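Local coordinates for protein phosphoribosylformylglycinamidine synthase 2 (Thermus thermophilus, PDB 3VIU) that is a PurM-like (AIR synthase related) protein that binds adenosine-5'-diphosphate and magnesium in a single chain with duplicated N- and C-terminal family domains, at residues A[54-58]-A[517-521]; A[82-88]-A[482-488]; A[121-125]-A[445-451]; A[458-463]-A[503-508]; A[465-470]-A[540-544]. All blocks are in the same frame, centred on the assembly; numbering follows the deposited sequence.

Interaction 1: residues A[54-58]-A[517-521]; sequences LPKEG and VPVVS. With ADP (adenosine-5'-diphosphate), chain B.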
# COMPACT_ATOMS: atom_id res chain seq x y z
N LEU A 54 -0.50 -7.78 15.79
CA LEU A 54 -1.26 -6.65 15.25
C LEU A 54 -2.75 -6.69 15.59
O LEU A 54 -3.44 -7.65 15.26
CB LEU A 54 -1.07 -6.57 13.74
CG LEU A 54 0.36 -6.28 13.25
CD1 LEU A 54 0.42 -6.36 11.73
CD2 LEU A 54 0.81 -4.90 13.73
N PRO A 55 -3.26 -5.64 16.26
CA PRO A 55 -4.68 -5.53 16.65
C PRO A 55 -5.61 -5.58 15.43
O PRO A 55 -5.35 -4.90 14.44
CB PRO A 55 -4.73 -4.17 17.34
CG PRO A 55 -3.36 -4.04 17.91
CD PRO A 55 -2.48 -4.52 16.79
N LYS A 56 -6.69 -6.37 15.50
CA LYS A 56 -7.61 -6.51 14.37
C LYS A 56 -9.04 -5.99 14.60
O LYS A 56 -9.77 -5.78 13.64
CB LYS A 56 -7.73 -7.98 13.95
CG LYS A 56 -6.56 -8.87 14.34
CD LYS A 56 -5.51 -9.01 13.24
CE LYS A 56 -4.43 -10.03 13.64
NZ LYS A 56 -3.36 -10.23 12.61
N GLU A 57 -9.43 -5.79 15.85
CA GLU A 57 -10.78 -5.33 16.16
C GLU A 57 -11.03 -3.86 15.82
O GLU A 57 -10.16 -3.01 16.01
CB GLU A 57 -11.09 -5.56 17.65
CG GLU A 57 -10.94 -7.02 18.11
CD GLU A 57 -11.22 -7.21 19.60
OE1 GLU A 57 -10.60 -6.48 20.42
OE2 GLU A 57 -12.05 -8.08 19.97
N GLY A 58 -12.23 -3.58 15.32
CA GLY A 58 -12.60 -2.23 14.94
C GLY A 58 -14.07 -2.15 14.55
O GLY A 58 -14.59 -3.08 13.94
N VAL A 517 -6.84 2.18 15.21
CA VAL A 517 -7.01 1.86 13.80
C VAL A 517 -6.42 0.46 13.61
O VAL A 517 -5.22 0.28 13.75
CB VAL A 517 -6.25 2.85 12.90
CG1 VAL A 517 -6.46 2.49 11.44
CG2 VAL A 517 -6.71 4.27 13.17
N PRO A 518 -7.26 -0.53 13.29
CA PRO A 518 -6.82 -1.92 13.08
C PRO A 518 -6.39 -2.33 11.67
O PRO A 518 -6.77 -1.68 10.69
CB PRO A 518 -8.04 -2.71 13.53
CG PRO A 518 -9.17 -1.86 12.97
CD PRO A 518 -8.73 -0.44 13.32
N VAL A 519 -5.59 -3.40 11.59
CA VAL A 519 -5.14 -3.96 10.30
C VAL A 519 -6.31 -4.74 9.74
O VAL A 519 -7.08 -5.34 10.47
CB VAL A 519 -4.05 -5.04 10.41
CG1 VAL A 519 -2.81 -4.61 9.67
CG2 VAL A 519 -3.79 -5.40 11.86
N VAL A 520 -6.41 -4.77 8.42
CA VAL A 520 -7.50 -5.49 7.81
C VAL A 520 -6.93 -6.40 6.72
O VAL A 520 -7.58 -7.35 6.27
CB VAL A 520 -8.52 -4.48 7.26
CG1 VAL A 520 -8.09 -3.95 5.91
CG2 VAL A 520 -9.88 -5.09 7.24
N SER A 521 -5.70 -6.11 6.31
CA SER A 521 -5.02 -6.89 5.29
C SER A 521 -3.61 -6.35 5.12
O SER A 521 -3.23 -5.36 5.76
CB SER A 521 -5.75 -6.81 3.95
OG SER A 521 -5.66 -5.50 3.40
PB ADP B . -2.29 -13.12 -2.38
O1B ADP B . -1.20 -14.10 -2.64
O2B ADP B . -1.80 -11.65 -2.81
O3B ADP B . -3.65 -13.58 -3.27
PA ADP B . -1.45 -13.59 0.17
O1A ADP B . -1.49 -15.07 0.33
O2A ADP B . -0.02 -13.16 -0.47
O3A ADP B . -2.69 -13.10 -0.79
O5' ADP B . -1.58 -12.82 1.61
C5' ADP B . -1.85 -13.78 2.65
C4' ADP B . -2.97 -13.33 3.63
O4' ADP B . -2.40 -12.79 4.87
C3' ADP B . -3.89 -12.20 3.08
O3' ADP B . -5.21 -12.37 3.60
C2' ADP B . -3.21 -10.93 3.57
O2' ADP B . -4.12 -9.83 3.66
C1' ADP B . -2.63 -11.34 4.93
N9 ADP B . -1.39 -10.62 5.23
C8 ADP B . -0.16 -10.87 4.69
N7 ADP B . 0.73 -10.05 5.18
C5 ADP B . 0.13 -9.23 6.06
C6 ADP B . 0.57 -8.16 6.89
N6 ADP B . 1.89 -7.76 6.89
N1 ADP B . -0.34 -7.53 7.67
C2 ADP B . -1.63 -7.89 7.68
N3 ADP B . -2.08 -8.90 6.92
C4 ADP B . -1.24 -9.58 6.11
O HOH W 1 -9.46 -6.83 10.95
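V519 meets P55 through its backbone: V519 N lies 3.2 Å from P55 O in a hydrogen bond that is straight at both ends, 161° at the hydrogen and 162° at the carbonyl oxygen. The same oxygen is crowded by V519 CG2 at 3.1 Å, a methyl that also reaches L54 CB at 3.5 Å. L54 turns its CG opposite the carbonyl carbon (chi1 -64°), which leads the branched end off toward helix 495-515 and leaves CB to face the valine. The P518 ring adds a second patch, with P518 CB 3.3 Å from E57 O and 3.5 Å from K56 O, and E57 O lies against CG as well. One water ties the backbones together further along, donating to K56 O at 2.9 Å and to V519 O at 2.8 Å. Both K56 and E57 are exposed and start away from 517-521, but the K56 chain doubles back past V519 CG2, and NZ makes a weak hydrogen bond to L51 O. Beyond V519, S521 belongs to the adenosine-5'-diphosphate pocket, and its OG is hydrogen-bonded to F82 O and T484 OG1. In the fold, the 54-58 loop runs over the start of strand 519-525, an outermost strand of its sheet, whose partner strand 479-488 pairs through Y483 with P518 and V520, while S512 and L508 of helix 495-515 flank the loop.

Interaction 2: residues A[82-88]-A[482-488]; sequences FKIESHN and AYTDGLN. With ADP (adenosine-5'-diphosphate), chain B; PO4 (phosphate ion), chain C.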
# COMPACT_ATOMS: atom_id res chain seq x y z
N PHE A 82 -9.84 -3.30 0.33
CA PHE A 82 -8.55 -2.80 -0.08
C PHE A 82 -7.43 -3.66 0.45
O PHE A 82 -7.62 -4.46 1.37
CB PHE A 82 -8.36 -1.33 0.35
CG PHE A 82 -8.35 -1.11 1.84
CD1 PHE A 82 -9.52 -1.22 2.58
CD2 PHE A 82 -7.18 -0.75 2.49
CE1 PHE A 82 -9.51 -0.97 3.96
CE2 PHE A 82 -7.16 -0.50 3.86
CZ PHE A 82 -8.33 -0.61 4.59
N LYS A 83 -6.26 -3.50 -0.15
CA LYS A 83 -5.09 -4.27 0.23
C LYS A 83 -3.89 -3.77 -0.56
O LYS A 83 -4.04 -3.12 -1.59
CB LYS A 83 -5.33 -5.74 -0.08
CG LYS A 83 -4.18 -6.65 0.28
CD LYS A 83 -4.36 -8.00 -0.38
CE LYS A 83 -3.12 -8.85 -0.26
NZ LYS A 83 -3.26 -10.05 -1.12
N ILE A 84 -2.70 -4.08 -0.06
CA ILE A 84 -1.48 -3.68 -0.73
C ILE A 84 -0.63 -4.93 -0.91
O ILE A 84 -0.57 -5.79 -0.03
CB ILE A 84 -0.72 -2.59 0.09
CG1 ILE A 84 0.43 -2.02 -0.73
CG2 ILE A 84 -0.22 -3.17 1.40
CD1 ILE A 84 1.12 -0.86 -0.05
N GLU A 85 0.00 -5.04 -2.08
CA GLU A 85 0.84 -6.19 -2.44
C GLU A 85 2.18 -5.66 -2.89
O GLU A 85 2.36 -4.46 -3.02
CB GLU A 85 0.23 -6.94 -3.64
CG GLU A 85 -0.55 -8.23 -3.37
CD GLU A 85 -0.96 -8.92 -4.69
OE1 GLU A 85 -1.62 -9.99 -4.65
OE2 GLU A 85 -0.63 -8.38 -5.77
N SER A 86 3.11 -6.56 -3.15
CA SER A 86 4.43 -6.17 -3.64
C SER A 86 4.83 -7.05 -4.83
O SER A 86 4.36 -8.19 -4.97
CB SER A 86 5.47 -6.32 -2.52
OG SER A 86 5.87 -7.67 -2.36
N HIS A 87 5.67 -6.51 -5.71
CA HIS A 87 6.18 -7.23 -6.88
C HIS A 87 7.60 -6.74 -7.07
O HIS A 87 7.99 -6.31 -8.16
CB HIS A 87 5.34 -6.95 -8.14
CG HIS A 87 4.57 -8.14 -8.64
ND1 HIS A 87 3.50 -8.68 -7.96
CD2 HIS A 87 4.75 -8.91 -9.74
CE1 HIS A 87 3.05 -9.73 -8.62
NE2 HIS A 87 3.79 -9.89 -9.70
N ASN A 88 8.37 -6.81 -5.99
CA ASN A 88 9.74 -6.34 -5.98
C ASN A 88 10.70 -7.04 -6.92
O ASN A 88 11.10 -6.47 -7.93
CB ASN A 88 10.29 -6.39 -4.55
CG ASN A 88 9.39 -5.67 -3.56
OD1 ASN A 88 8.79 -4.63 -3.87
ND2 ASN A 88 9.29 -6.22 -2.35
N ALA A 482 -9.32 1.82 8.96
CA ALA A 482 -8.41 0.69 9.11
C ALA A 482 -7.23 0.89 8.19
O ALA A 482 -7.21 1.83 7.40
CB ALA A 482 -9.12 -0.61 8.76
N TYR A 483 -6.24 0.02 8.29
CA TYR A 483 -5.10 0.15 7.41
C TYR A 483 -4.68 -1.18 6.82
O TYR A 483 -5.19 -2.23 7.19
CB TYR A 483 -3.92 0.78 8.14
CG TYR A 483 -3.22 -0.12 9.12
CD1 TYR A 483 -3.66 -0.25 10.44
CD2 TYR A 483 -2.09 -0.85 8.73
CE1 TYR A 483 -3.00 -1.07 11.34
CE2 TYR A 483 -1.43 -1.68 9.62
CZ TYR A 483 -1.89 -1.79 10.92
OH TYR A 483 -1.25 -2.64 11.78
N THR A 484 -3.74 -1.11 5.88
CA THR A 484 -3.18 -2.27 5.20
C THR A 484 -1.68 -1.98 5.23
O THR A 484 -1.26 -0.83 5.02
CB THR A 484 -3.69 -2.34 3.74
OG1 THR A 484 -3.22 -3.54 3.12
CG2 THR A 484 -3.21 -1.12 2.95
N ASP A 485 -0.87 -2.99 5.53
CA ASP A 485 0.57 -2.77 5.59
C ASP A 485 1.36 -3.69 4.67
O ASP A 485 1.26 -4.92 4.75
CB ASP A 485 1.08 -2.96 7.02
CG ASP A 485 0.89 -4.38 7.52
OD1 ASP A 485 1.88 -5.00 7.96
OD2 ASP A 485 -0.25 -4.87 7.47
N GLY A 486 2.13 -3.07 3.78
CA GLY A 486 2.96 -3.83 2.88
C GLY A 486 4.36 -3.81 3.46
O GLY A 486 5.07 -2.82 3.35
N LEU A 487 4.76 -4.90 4.12
CA LEU A 487 6.09 -4.96 4.70
C LEU A 487 7.12 -5.41 3.67
O LEU A 487 6.87 -6.35 2.91
CB LEU A 487 6.10 -5.93 5.89
CG LEU A 487 5.06 -5.69 6.99
CD1 LEU A 487 5.31 -6.67 8.13
CD2 LEU A 487 5.12 -4.25 7.50
N ASN A 488 8.26 -4.73 3.64
CA ASN A 488 9.36 -5.04 2.73
C ASN A 488 10.64 -4.93 3.55
O ASN A 488 10.95 -3.86 4.08
CB ASN A 488 9.40 -4.04 1.59
CG ASN A 488 8.09 -3.95 0.84
OD1 ASN A 488 7.84 -4.70 -0.10
ND2 ASN A 488 7.23 -3.04 1.28
PB ADP B . -2.29 -13.12 -2.38
O1B ADP B . -1.20 -14.10 -2.64
O2B ADP B . -1.80 -11.65 -2.81
O3B ADP B . -3.65 -13.58 -3.27
PA ADP B . -1.45 -13.59 0.17
O1A ADP B . -1.49 -15.07 0.33
O2A ADP B . -0.02 -13.16 -0.47
O3A ADP B . -2.69 -13.10 -0.79
O5' ADP B . -1.58 -12.82 1.61
C5' ADP B . -1.85 -13.78 2.65
C4' ADP B . -2.97 -13.33 3.63
O4' ADP B . -2.40 -12.79 4.87
C3' ADP B . -3.89 -12.20 3.08
O3' ADP B . -5.21 -12.37 3.60
C2' ADP B . -3.21 -10.93 3.57
O2' ADP B . -4.12 -9.83 3.66
C1' ADP B . -2.63 -11.34 4.93
N9 ADP B . -1.39 -10.62 5.23
C8 ADP B . -0.16 -10.87 4.69
N7 ADP B . 0.73 -10.05 5.18
C5 ADP B . 0.13 -9.23 6.06
C6 ADP B . 0.57 -8.16 6.89
N6 ADP B . 1.89 -7.76 6.89
N1 ADP B . -0.34 -7.53 7.67
C2 ADP B . -1.63 -7.89 7.68
N3 ADP B . -2.08 -8.90 6.92
C4 ADP B . -1.24 -9.58 6.11
P PO4 C . 8.23 -9.98 -3.92
O1 PO4 C . 7.64 -8.62 -3.95
O2 PO4 C . 9.49 -9.98 -4.70
O3 PO4 C . 8.51 -10.37 -2.52
O4 PO4 C . 7.28 -10.95 -4.53
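I84 and T484 form the tight centre of this contact, where two strands run parallel within 5°, their axes 6.1 Å apart. I84 CG2 presses on G486 N at 3.3 Å, and F82 CE2 lies 3.9 Å from T484 CB. T484 OG1 takes a weak bond from I84 N, but its stronger partner is S521 OG. The other end is more polar and less closely packed, though N88 and N488 are buried. N88 ND2 donates to N488 OD1 at 3.1 Å and 170°, with the amide planes 61° apart, while N88 OD1 accepts from V173 N. Partly exposed S86 donates from OG to O1 of a phosphate ion, probably from the crystallisation liquor, at 2.6 Å. K83 and D485 start away from the facing strand; K83, extended, donates from NZ to adenosine-5'-diphosphate O2B at 2.7 Å and also to O3A, and D485 OD1 accepts from the ligand N6 at 3.0 Å. Strand 78-86 is bonded to 172-182 in one sheet, and 479-488 lies between 538-548 and 519-525 in another.

Interaction 3: residues A[121-125]-A[445-451]; sequences LDSLR and AKVDQNP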
# COMPACT_ATOMS: atom_id res chain seq x y z
N LEU A 121 -3.08 2.88 -5.89
CA LEU A 121 -2.07 3.76 -5.32
C LEU A 121 -0.76 2.98 -5.40
O LEU A 121 -0.73 1.79 -5.09
CB LEU A 121 -2.37 4.13 -3.86
CG LEU A 121 -3.59 5.01 -3.56
CD1 LEU A 121 -4.85 4.14 -3.53
CD2 LEU A 121 -3.41 5.69 -2.20
N ASP A 122 0.31 3.63 -5.84
CA ASP A 122 1.59 2.96 -5.96
C ASP A 122 2.59 3.44 -4.90
O ASP A 122 2.65 4.63 -4.58
CB ASP A 122 2.17 3.17 -7.36
CG ASP A 122 2.23 4.64 -7.75
OD1 ASP A 122 1.16 5.29 -7.79
OD2 ASP A 122 3.34 5.14 -8.02
N SER A 123 3.37 2.51 -4.37
CA SER A 123 4.37 2.84 -3.37
C SER A 123 5.70 2.39 -3.97
O SER A 123 5.99 1.19 -4.06
CB SER A 123 4.07 2.08 -2.07
OG SER A 123 4.61 2.77 -0.95
N LEU A 124 6.52 3.36 -4.38
CA LEU A 124 7.79 3.07 -5.04
C LEU A 124 9.07 3.53 -4.34
O LEU A 124 9.15 4.62 -3.77
CB LEU A 124 7.75 3.66 -6.46
CG LEU A 124 6.46 3.41 -7.25
CD1 LEU A 124 6.56 4.09 -8.61
CD2 LEU A 124 6.24 1.91 -7.42
N ARG A 125 10.09 2.68 -4.43
CA ARG A 125 11.40 2.94 -3.84
C ARG A 125 12.50 2.53 -4.82
O ARG A 125 12.57 1.37 -5.22
CB ARG A 125 11.55 2.14 -2.54
CG ARG A 125 10.53 2.49 -1.47
CD ARG A 125 10.73 3.92 -0.97
NE ARG A 125 9.85 4.24 0.14
CZ ARG A 125 8.60 4.70 0.02
NH1 ARG A 125 7.90 4.94 1.12
NH2 ARG A 125 8.07 4.93 -1.17
N ALA A 445 -7.96 7.92 0.93
CA ALA A 445 -6.89 6.93 0.98
C ALA A 445 -5.50 7.53 0.82
O ALA A 445 -5.30 8.51 0.09
CB ALA A 445 -7.12 5.88 -0.10
N LYS A 446 -4.54 6.93 1.49
CA LYS A 446 -3.17 7.38 1.41
C LYS A 446 -2.23 6.25 1.85
O LYS A 446 -2.61 5.39 2.64
CB LYS A 446 -2.98 8.60 2.31
CG LYS A 446 -2.03 9.67 1.75
CD LYS A 446 -0.59 9.23 1.79
CE LYS A 446 0.32 10.31 1.24
NZ LYS A 446 -0.01 10.60 -0.18
N VAL A 447 -1.02 6.24 1.31
CA VAL A 447 -0.03 5.24 1.68
C VAL A 447 1.24 6.01 2.02
O VAL A 447 1.63 6.91 1.29
CB VAL A 447 0.24 4.26 0.51
CG1 VAL A 447 0.55 5.03 -0.76
CG2 VAL A 447 1.39 3.35 0.85
N ASP A 448 1.88 5.67 3.14
CA ASP A 448 3.11 6.36 3.55
C ASP A 448 4.15 5.49 4.22
O ASP A 448 3.87 4.39 4.68
CB ASP A 448 2.81 7.48 4.57
CG ASP A 448 2.09 8.67 3.98
OD1 ASP A 448 0.90 8.83 4.32
OD2 ASP A 448 2.71 9.44 3.21
N GLN A 449 5.36 6.04 4.28
CA GLN A 449 6.52 5.48 4.96
C GLN A 449 7.73 6.32 4.57
O GLN A 449 7.87 6.75 3.42
CB GLN A 449 6.75 3.98 4.66
CG GLN A 449 7.62 3.63 3.49
CD GLN A 449 9.11 3.80 3.74
OE1 GLN A 449 9.67 3.31 4.72
NE2 GLN A 449 9.77 4.49 2.82
N ASN A 450 8.56 6.59 5.57
CA ASN A 450 9.75 7.39 5.43
C ASN A 450 10.97 6.48 5.64
O ASN A 450 11.23 6.03 6.75
CB ASN A 450 9.70 8.51 6.48
CG ASN A 450 10.90 9.45 6.41
OD1 ASN A 450 10.76 10.66 6.56
ND2 ASN A 450 12.10 8.89 6.20
N PRO A 451 11.72 6.19 4.57
CA PRO A 451 12.90 5.32 4.67
C PRO A 451 14.03 5.79 5.57
O PRO A 451 14.73 4.97 6.16
CB PRO A 451 13.33 5.16 3.21
CG PRO A 451 12.91 6.44 2.60
CD PRO A 451 11.54 6.67 3.19
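A chi1 of 52° in V447 sets CG1 between the backbone N and the carbonyl carbon and puts CG2 opposite the backbone N, where it meets S123 OG at 3.7 Å. L121 CD2 rests 4.0 Å from K446 CA and 4.3 Å from V447 CG1. Against this apolar surface S123 OG is buried without a polar partner in the model. The strands belong to the two six-stranded sheets of the PurM-like N-terminal domains; they run nearly parallel with axes 7.9 Å apart, and no backbone hydrogen bond joins them across the contact: side chains of one strand meet side chains and backbone of the other. At the other end R125 bends at chi2 (-66°), folding its guanidinium back so that R125 NH2 donates to L124 O at 2.8 Å from above the carbonyl plane. Its NH1 forms a salt bridge with D160. The Q449 side chain lies close to the guanidinium, but this part of the model is doubtful and its detail carries no weight. M540 of strand 538-548 touches S123, R125 and Q449.

Interaction 4: residues A[458-463]-A[503-508]; sequences PRLGAM and ETIAGL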
# COMPACT_ATOMS: atom_id res chain seq x y z
N PRO A 458 13.80 1.51 12.79
CA PRO A 458 12.67 0.76 12.23
C PRO A 458 11.34 0.84 13.00
O PRO A 458 10.29 1.06 12.41
CB PRO A 458 13.22 -0.66 12.09
CG PRO A 458 14.38 -0.70 13.09
CD PRO A 458 14.99 0.65 12.93
N ARG A 459 11.39 0.67 14.31
CA ARG A 459 10.17 0.73 15.11
C ARG A 459 9.50 2.12 15.01
O ARG A 459 8.30 2.22 14.75
CB ARG A 459 10.49 0.42 16.56
CG ARG A 459 9.31 0.24 17.48
CD ARG A 459 9.80 0.28 18.91
NE ARG A 459 8.97 -0.52 19.80
CZ ARG A 459 9.28 -1.75 20.19
NH1 ARG A 459 10.39 -2.33 19.76
NH2 ARG A 459 8.46 -2.41 21.00
N LEU A 460 10.28 3.18 15.20
CA LEU A 460 9.74 4.53 15.12
C LEU A 460 9.31 4.83 13.68
O LEU A 460 8.32 5.54 13.45
CB LEU A 460 10.77 5.55 15.62
CG LEU A 460 10.36 7.03 15.70
CD1 LEU A 460 9.11 7.18 16.55
CD2 LEU A 460 11.50 7.86 16.27
N GLY A 461 10.02 4.27 12.71
CA GLY A 461 9.67 4.46 11.31
C GLY A 461 8.29 3.90 11.00
O GLY A 461 7.47 4.53 10.33
N ALA A 462 8.02 2.69 11.50
CA ALA A 462 6.73 2.03 11.29
C ALA A 462 5.62 2.85 11.94
O ALA A 462 4.56 3.04 11.35
CB ALA A 462 6.76 0.63 11.88
N MSE A 463 5.87 3.33 13.16
CA MSE A 463 4.89 4.14 13.89
C MSE A 463 4.57 5.41 13.11
O MSE A 463 3.41 5.80 13.00
CB MSE A 463 5.41 4.52 15.27
CG MSE A 463 5.28 3.44 16.33
SE MSE A 463 6.22 3.97 17.95
CE MSE A 463 5.34 5.66 18.27
N GLU A 503 10.97 -5.13 14.90
CA GLU A 503 10.72 -3.75 15.31
C GLU A 503 9.66 -3.09 14.42
O GLU A 503 8.86 -2.28 14.89
CB GLU A 503 12.01 -2.93 15.24
CG GLU A 503 13.03 -3.27 16.32
CD GLU A 503 12.59 -2.79 17.68
OE1 GLU A 503 12.28 -3.63 18.54
OE2 GLU A 503 12.55 -1.55 17.87
N THR A 504 9.67 -3.43 13.13
CA THR A 504 8.70 -2.86 12.21
C THR A 504 7.30 -3.28 12.66
O THR A 504 6.40 -2.46 12.78
CB THR A 504 8.96 -3.35 10.77
OG1 THR A 504 10.23 -2.83 10.33
CG2 THR A 504 7.86 -2.87 9.82
N ILE A 505 7.12 -4.57 12.92
CA ILE A 505 5.82 -5.04 13.36
C ILE A 505 5.41 -4.45 14.72
O ILE A 505 4.26 -4.08 14.92
CB ILE A 505 5.78 -6.58 13.40
CG1 ILE A 505 5.82 -7.12 11.95
CG2 ILE A 505 4.53 -7.06 14.15
CD1 ILE A 505 5.65 -8.62 11.80
N ALA A 506 6.36 -4.33 15.65
CA ALA A 506 6.05 -3.75 16.95
C ALA A 506 5.66 -2.29 16.76
O ALA A 506 4.80 -1.77 17.47
CB ALA A 506 7.26 -3.87 17.89
N GLY A 507 6.29 -1.62 15.80
CA GLY A 507 5.97 -0.24 15.54
C GLY A 507 4.52 -0.05 15.14
O GLY A 507 3.83 0.82 15.68
N LEU A 508 4.05 -0.86 14.20
CA LEU A 508 2.66 -0.81 13.73
C LEU A 508 1.68 -1.08 14.88
O LEU A 508 0.70 -0.36 15.06
CB LEU A 508 2.46 -1.83 12.62
CG LEU A 508 2.57 -1.36 11.15
CD1 LEU A 508 3.42 -0.11 11.03
CD2 LEU A 508 3.13 -2.50 10.32
O HOH W 2 10.24 0.17 9.57
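R459 and G507 mark the closest backbone approach, 4.3 Å between their CA atoms, of two helical segments whose axes come within 7.0 Å and cross at -38°. Such closeness is possible because G507 carries no side chain: its CA makes a CA-H...O contact with R459 O, and a second one joins R459 CA to E503 O at 3.3 Å. One turn on, A462 fits its methyl between backbone and side chain, with A462 CB 3.2 Å from T504 O and 3.5 Å from L508 CD1. M463, a selenomethionine, sets CG against G507 O before its end leads away. The polar flank is a salt bridge. R459 is extended from CG to NE, and E503, bent at chi2, brings its carboxylate to the R459 NH1 end, with the two planes 45° apart. R459 NH1 is 2.6 Å from E503 OE1, at the guanidinium edge, and donates to E503 OE2 at 3.0 Å and 158°, on the syn side but well out of the carboxylate plane, although OE2 lies in the guanidinium plane. A506 CB covers one guanidinium face near its rim, 3.6 Å from R459 NH2. A water donates to both P458 O and T504 OG1, the latter also hydrogen-bonded to E500 O. Toward the sheet, L508 packs on Y483 and D485 of strand 479-488 and on V541 of strand 538-548, while T504 touches L487 and A539.

Interaction 5: residues A[465-470]-A[540-544]; sequences ALAEAC and MVGVV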
# COMPACT_ATOMS: atom_id res chain seq x y z
N ALA A 465 4.84 5.90 9.94
CA ALA A 465 4.10 5.55 8.72
C ALA A 465 2.59 5.47 8.94
O ALA A 465 1.82 6.10 8.21
CB ALA A 465 4.62 4.23 8.14
N LEU A 466 2.17 4.71 9.95
CA LEU A 466 0.74 4.59 10.23
C LEU A 466 0.19 5.95 10.68
O LEU A 466 -0.88 6.38 10.24
CB LEU A 466 0.49 3.56 11.34
CG LEU A 466 -0.78 2.72 11.16
CD1 LEU A 466 -1.02 1.89 12.41
CD2 LEU A 466 -1.97 3.61 10.88
N ALA A 467 0.93 6.62 11.55
CA ALA A 467 0.52 7.93 12.03
C ALA A 467 0.30 8.88 10.85
O ALA A 467 -0.78 9.45 10.69
CB ALA A 467 1.58 8.50 12.98
N GLU A 468 1.32 9.03 10.00
CA GLU A 468 1.25 9.92 8.84
C GLU A 468 0.06 9.58 7.94
O GLU A 468 -0.72 10.46 7.57
CB GLU A 468 2.54 9.86 8.03
CG GLU A 468 2.60 10.92 6.93
CD GLU A 468 3.94 10.97 6.19
OE1 GLU A 468 4.18 11.96 5.46
OE2 GLU A 468 4.74 10.02 6.33
N ALA A 469 -0.08 8.31 7.58
CA ALA A 469 -1.18 7.90 6.71
C ALA A 469 -2.52 8.30 7.34
O ALA A 469 -3.39 8.84 6.66
CB ALA A 469 -1.13 6.39 6.48
N CYS A 470 -2.68 8.05 8.63
CA CYS A 470 -3.92 8.41 9.30
C CYS A 470 -4.09 9.93 9.36
O CYS A 470 -5.20 10.44 9.24
CB CYS A 470 -3.94 7.85 10.72
SG CYS A 470 -4.13 6.07 10.77
N MSE A 540 4.97 0.04 4.16
CA MSE A 540 4.12 0.95 3.41
C MSE A 540 2.70 0.79 3.93
O MSE A 540 2.03 -0.19 3.66
CB MSE A 540 4.23 0.64 1.92
CG MSE A 540 5.61 0.95 1.39
SE MSE A 540 6.08 0.02 -0.24
CE MSE A 540 7.38 1.30 -0.93
N VAL A 541 2.28 1.78 4.70
CA VAL A 541 0.97 1.80 5.32
C VAL A 541 -0.09 2.51 4.50
O VAL A 541 0.04 3.69 4.18
CB VAL A 541 1.05 2.47 6.70
CG1 VAL A 541 -0.33 2.49 7.37
CG2 VAL A 541 2.07 1.73 7.57
N GLY A 542 -1.15 1.77 4.18
CA GLY A 542 -2.25 2.33 3.42
C GLY A 542 -3.43 2.46 4.37
O GLY A 542 -3.76 1.51 5.08
N VAL A 543 -4.04 3.64 4.40
CA VAL A 543 -5.17 3.88 5.27
C VAL A 543 -6.39 4.35 4.49
O VAL A 543 -6.29 5.19 3.60
CB VAL A 543 -4.84 4.96 6.33
CG1 VAL A 543 -6.13 5.38 7.06
CG2 VAL A 543 -3.83 4.42 7.33
N VAL A 544 -7.54 3.80 4.84
CA VAL A 544 -8.78 4.18 4.20
C VAL A 544 -9.69 4.80 5.25
O VAL A 544 -9.73 4.35 6.40
CB VAL A 544 -9.51 2.96 3.57
CG1 VAL A 544 -10.90 3.37 3.09
CG2 VAL A 544 -8.70 2.43 2.39
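Peptide groups are the flat elements where A469 and V541 meet: A469 CB sits 3.7 Å from V541 O, and V541 CB is 4.0 Å from A465 O, with no aromatic ring or side-chain amide between them. All else is aliphatic and sulfur packing. V541 sends CG1 opposite its backbone N (chi1 180°) and CG2 opposite its carbonyl carbon, a fork whose methyls touch neighbouring residues: V541 CG2 meets A465 CB at 3.6 Å, and V541 CG1 meets L466 CG at 3.8 Å. V543 has the same rotamer, but of its methyls only CG2 touches, 3.4 Å from A469 CB and 3.8 Å from C470 SG. Alternation along the strand presents both valines to one helix, while the selenomethionine M540 starts away from it and touches V447. The segment axes come within 7.7 Å at a crossing angle of -32°, and A465 and A469, one turn apart, put only methyls toward the strand, consistent with this closeness. This is helix-on-sheet packing within the second PurM-like N-terminal domain.

How the interactions relate
Interactions 2, 3 and 5 lie in the buried centre; interaction 4 is also buried but, like the partly buried interaction 1, lies further out. Interactions 2 and 3 both join the two six-stranded sheets face to face. Both have an apolar part, but interaction 2 ends in polar groups at bound ligands, interaction 3 in an arginine. Interactions 4 and 5 share helix 458-475, which meets a helix by salt bridge and close backbones, then a strand by apolar packing, including a cysteine sulfur, with no hydrogen bond. L508 links them by touching V541. Interaction 1 and interaction 2 are both at adenosine-5'-diphosphate, and their strands 519-525 and 479-488 are neighbours in one sheet.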